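Local atomic coordinates of Bm4233, isoform b (Brugia malayi, PDB entry 6ANY), a protein that probably binds sterols and takes part in lipid transport, as a secreted venom allergen-like member of the CAP superfamily and a vaccine candidate for lymphatic filariasis. Residues G131-T136 with A169-K174. Residues are numbered along the deposited sequence; the frame is centred on the assembly and turned at random.
With NAG (2-acetamido-2-deoxy-beta-D-glucopyranose), chain C; NAG (2-acetamido-2-deoxy-beta-D-glucopyranose), chain B.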
loop_
_atom_site.group_PDB
_atom_site.type_symbol
_atom_site.label_atom_id
_atom_site.label_comp_id
_atom_site.label_asym_id
_atom_site.label_seq_id
_atom_site.Cartn_x
_atom_site.Cartn_y
_atom_site.Cartn_z
ATOM N N GLY A 131 -1.703 4.816 -14.794
ATOM C CA GLY A 131 -0.683 5.149 -13.763
ATOM C C GLY A 131 -1.315 5.265 -12.400
ATOM O O GLY A 131 -1.078 6.193 -11.662
ATOM N N VAL A 132 -2.113 4.265 -12.083
ATOM C CA VAL A 132 -2.835 4.184 -10.830
ATOM C C VAL A 132 -2.374 2.941 -10.088
ATOM O O VAL A 132 -2.984 2.563 -9.074
ATOM C CB VAL A 132 -4.352 4.117 -11.084
ATOM C CG1 VAL A 132 -4.824 5.421 -11.702
ATOM C CG2 VAL A 132 -4.670 2.924 -11.977
ATOM N N LEU A 133 -1.285 2.330 -10.581
ATOM C CA LEU A 133 -0.792 1.083 -10.054
ATOM C C LEU A 133 -0.245 1.146 -8.643
ATOM O O LEU A 133 -0.261 0.105 -7.955
ATOM C CB LEU A 133 0.246 0.439 -11.003
ATOM C CG LEU A 133 -0.419 -0.100 -12.315
ATOM C CD1 LEU A 133 0.600 -0.762 -13.269
ATOM C CD2 LEU A 133 -1.560 -1.119 -12.014
ATOM N N HIS A 134 0.214 2.332 -8.191
ATOM C CA HIS A 134 0.674 2.448 -6.818
ATOM C C HIS A 134 -0.549 2.350 -5.880
ATOM O O HIS A 134 -0.563 1.598 -4.917
ATOM C CB HIS A 134 1.494 3.713 -6.574
ATOM C CG HIS A 134 2.601 3.901 -7.537
ATOM N ND1 HIS A 134 2.464 4.659 -8.677
ATOM C CD2 HIS A 134 3.836 3.346 -7.595
ATOM C CE1 HIS A 134 3.577 4.580 -9.382
ATOM N NE2 HIS A 134 4.419 3.777 -8.754
ATOM N N PHE A 135 -1.576 3.102 -6.214
ATOM C CA PHE A 135 -2.822 3.111 -5.516
ATOM C C PHE A 135 -3.470 1.698 -5.557
ATOM O O PHE A 135 -3.918 1.213 -4.556
ATOM C CB PHE A 135 -3.778 4.129 -6.146
ATOM C CG PHE A 135 -5.217 3.816 -5.887
ATOM C CD1 PHE A 135 -5.742 3.940 -4.635
ATOM C CD2 PHE A 135 -6.039 3.396 -6.916
ATOM C CE1 PHE A 135 -7.088 3.650 -4.381
ATOM C CE2 PHE A 135 -7.348 3.046 -6.680
ATOM C CZ PHE A 135 -7.867 3.148 -5.414
ATOM N N THR A 136 -3.488 1.045 -6.715
ATOM C CA THR A 136 -4.179 -0.228 -6.853
ATOM C C THR A 136 -3.542 -1.302 -5.988
ATOM O O THR A 136 -4.264 -2.041 -5.323
ATOM C CB THR A 136 -4.361 -0.638 -8.301
ATOM O OG1 THR A 136 -3.113 -0.666 -8.993
ATOM C CG2 THR A 136 -5.395 0.291 -9.042
ATOM N N ALA A 169 1.402 -10.136 -4.338
ATOM C CA ALA A 169 1.464 -9.041 -5.260
ATOM C C ALA A 169 0.131 -8.773 -5.881
ATOM O O ALA A 169 -0.571 -9.654 -6.178
ATOM C CB ALA A 169 2.523 -9.250 -6.301
ATOM N N GLY A 170 -0.198 -7.507 -5.970
ATOM C CA GLY A 170 -1.418 -7.013 -6.525
ATOM C C GLY A 170 -1.238 -6.763 -8.027
ATOM O O GLY A 170 -0.246 -7.155 -8.629
ATOM N N ASN A 171 -2.217 -6.110 -8.623
ATOM C CA ASN A 171 -2.168 -5.630 -10.006
ATOM C C ASN A 171 -2.086 -6.708 -11.121
ATOM O O ASN A 171 -1.516 -6.486 -12.188
ATOM C CB ASN A 171 -1.046 -4.581 -10.186
ATOM C CG ASN A 171 -1.176 -3.418 -9.233
ATOM O OD1 ASN A 171 -2.284 -3.125 -8.688
ATOM N ND2 ASN A 171 -0.038 -2.752 -8.992
ATOM N N MET A 172 -2.699 -7.844 -10.894
ATOM C CA MET A 172 -2.834 -8.846 -11.925
ATOM C C MET A 172 -3.927 -8.327 -12.897
ATOM O O MET A 172 -5.059 -7.969 -12.454
ATOM C CB MET A 172 -3.221 -10.202 -11.330
ATOM C CG MET A 172 -2.069 -11.191 -11.072
ATOM S SD MET A 172 -1.360 -11.995 -12.563
ATOM C CE MET A 172 -2.688 -11.993 -13.797
ATOM N N LEU A 173 -3.597 -8.253 -14.194
ATOM C CA LEU A 173 -4.527 -7.710 -15.160
ATOM C C LEU A 173 -5.718 -8.622 -15.319
ATOM O O LEU A 173 -5.614 -9.873 -15.231
ATOM C CB LEU A 173 -3.876 -7.452 -16.544
ATOM C CG LEU A 173 -2.811 -6.324 -16.580
ATOM C CD1 LEU A 173 -1.996 -6.252 -17.890
ATOM C CD2 LEU A 173 -3.455 -4.990 -16.287
ATOM N N LYS A 174 -6.861 -7.984 -15.459
ATOM C CA LYS A 174 -8.138 -8.653 -15.695
ATOM C C LYS A 174 -8.713 -9.260 -14.439
ATOM O O LYS A 174 -9.723 -9.933 -14.505
ATOM C CB LYS A 174 -8.077 -9.695 -16.843
ATOM C CG LYS A 174 -7.595 -9.092 -18.143
ATOM C CD LYS A 174 -7.831 -10.046 -19.317
ATOM C CE LYS A 174 -6.606 -10.360 -20.163
ATOM N NZ LYS A 174 -6.523 -11.834 -20.429
HETATM C C1 NAG C . -12.321 -7.842 -16.919
HETATM C C2 NAG C . -12.830 -9.214 -16.527
HETATM C C3 NAG C . -12.413 -10.227 -17.593
HETATM C C4 NAG C . -12.763 -9.726 -19.000
HETATM C C5 NAG C . -12.256 -8.293 -19.202
HETATM C C6 NAG C . -12.640 -7.681 -20.545
HETATM C C7 NAG C . -13.149 -9.779 -14.180
HETATM C C8 NAG C . -12.509 -10.308 -12.935
HETATM N N2 NAG C . -12.332 -9.544 -15.201
HETATM O O3 NAG C . -13.069 -11.475 -17.358
HETATM O O4 NAG C . -12.184 -10.611 -19.980
HETATM O O5 NAG C . -12.792 -7.454 -18.191
HETATM O O6 NAG C . -14.028 -7.921 -20.794
HETATM O O7 NAG C . -14.347 -9.578 -14.246
HETATM C C1 NAG B . -13.136 -11.009 -20.989
HETATM C C2 NAG B . -12.387 -11.303 -22.285
HETATM C C3 NAG B . -13.353 -11.688 -23.396
HETATM C C4 NAG B . -14.171 -12.884 -22.917
HETATM C C5 NAG B . -14.866 -12.468 -21.620
HETATM C C6 NAG B . -15.804 -13.544 -21.092
HETATM C C7 NAG B . -10.311 -10.311 -23.012
HETATM C C8 NAG B . -9.842 -9.436 -24.135
HETATM N N2 NAG B . -11.586 -10.165 -22.680
HETATM O O3 NAG B . -12.624 -11.954 -24.604
HETATM O O4 NAG B . -15.158 -13.261 -23.886
HETATM O O5 NAG B . -13.893 -12.156 -20.624
HETATM O O6 NAG B . -16.157 -13.229 -19.745
HETATM O O7 NAG B . -9.578 -11.107 -22.444
#
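Asn171, in the loop 169-174, reaches Leu133 and Thr136 in the first turn of helix 133-138 through both ends of its carboxamide, a compact example of how one amide side chain can fasten irregular chain to a helix. Two hydrogen bonds do the work. ND2 of Asn171 donates to the backbone O of Leu133 at 3.0 Å, with an N-H...O angle of 151° and the donor tilted somewhat from the carbonyl plane. In the other direction, OG1 of Thr136 donates a hydrogen bond to OD1 of Asn171 at 2.6 Å, approaching from above the carbonyl plane. With OG1 set between the backbone N and the carbonyl carbon (chi1 55°), the hydroxyl faces the amide, and bonds at both ends limit rotation of the carboxamide.

Van der Waals contact adds to this grip: the methyl CD2 of Leu133 lies 3.6 Å from the carboxamide carbon CG of Asn171, the leucine side chain running obliquely past the amide.

Farther along the loop, N2 of the N-acetylglucosamine of chain C, part of the glycan attached to the protein, donates a nearly straight hydrogen bond to the carbonyl O of Lys174 at 2.7 Å.

Gly170 N is hydrogen-bonded to OE1 of Gln137, which lies on helix 133-138, while Leu123 and Trp140 also touch Asn171. The contact thus ties helix 133-138 of the CAP domain to the connection running from strand 159-167 to strand 179-180, with Leu173 packing on helix 125-128.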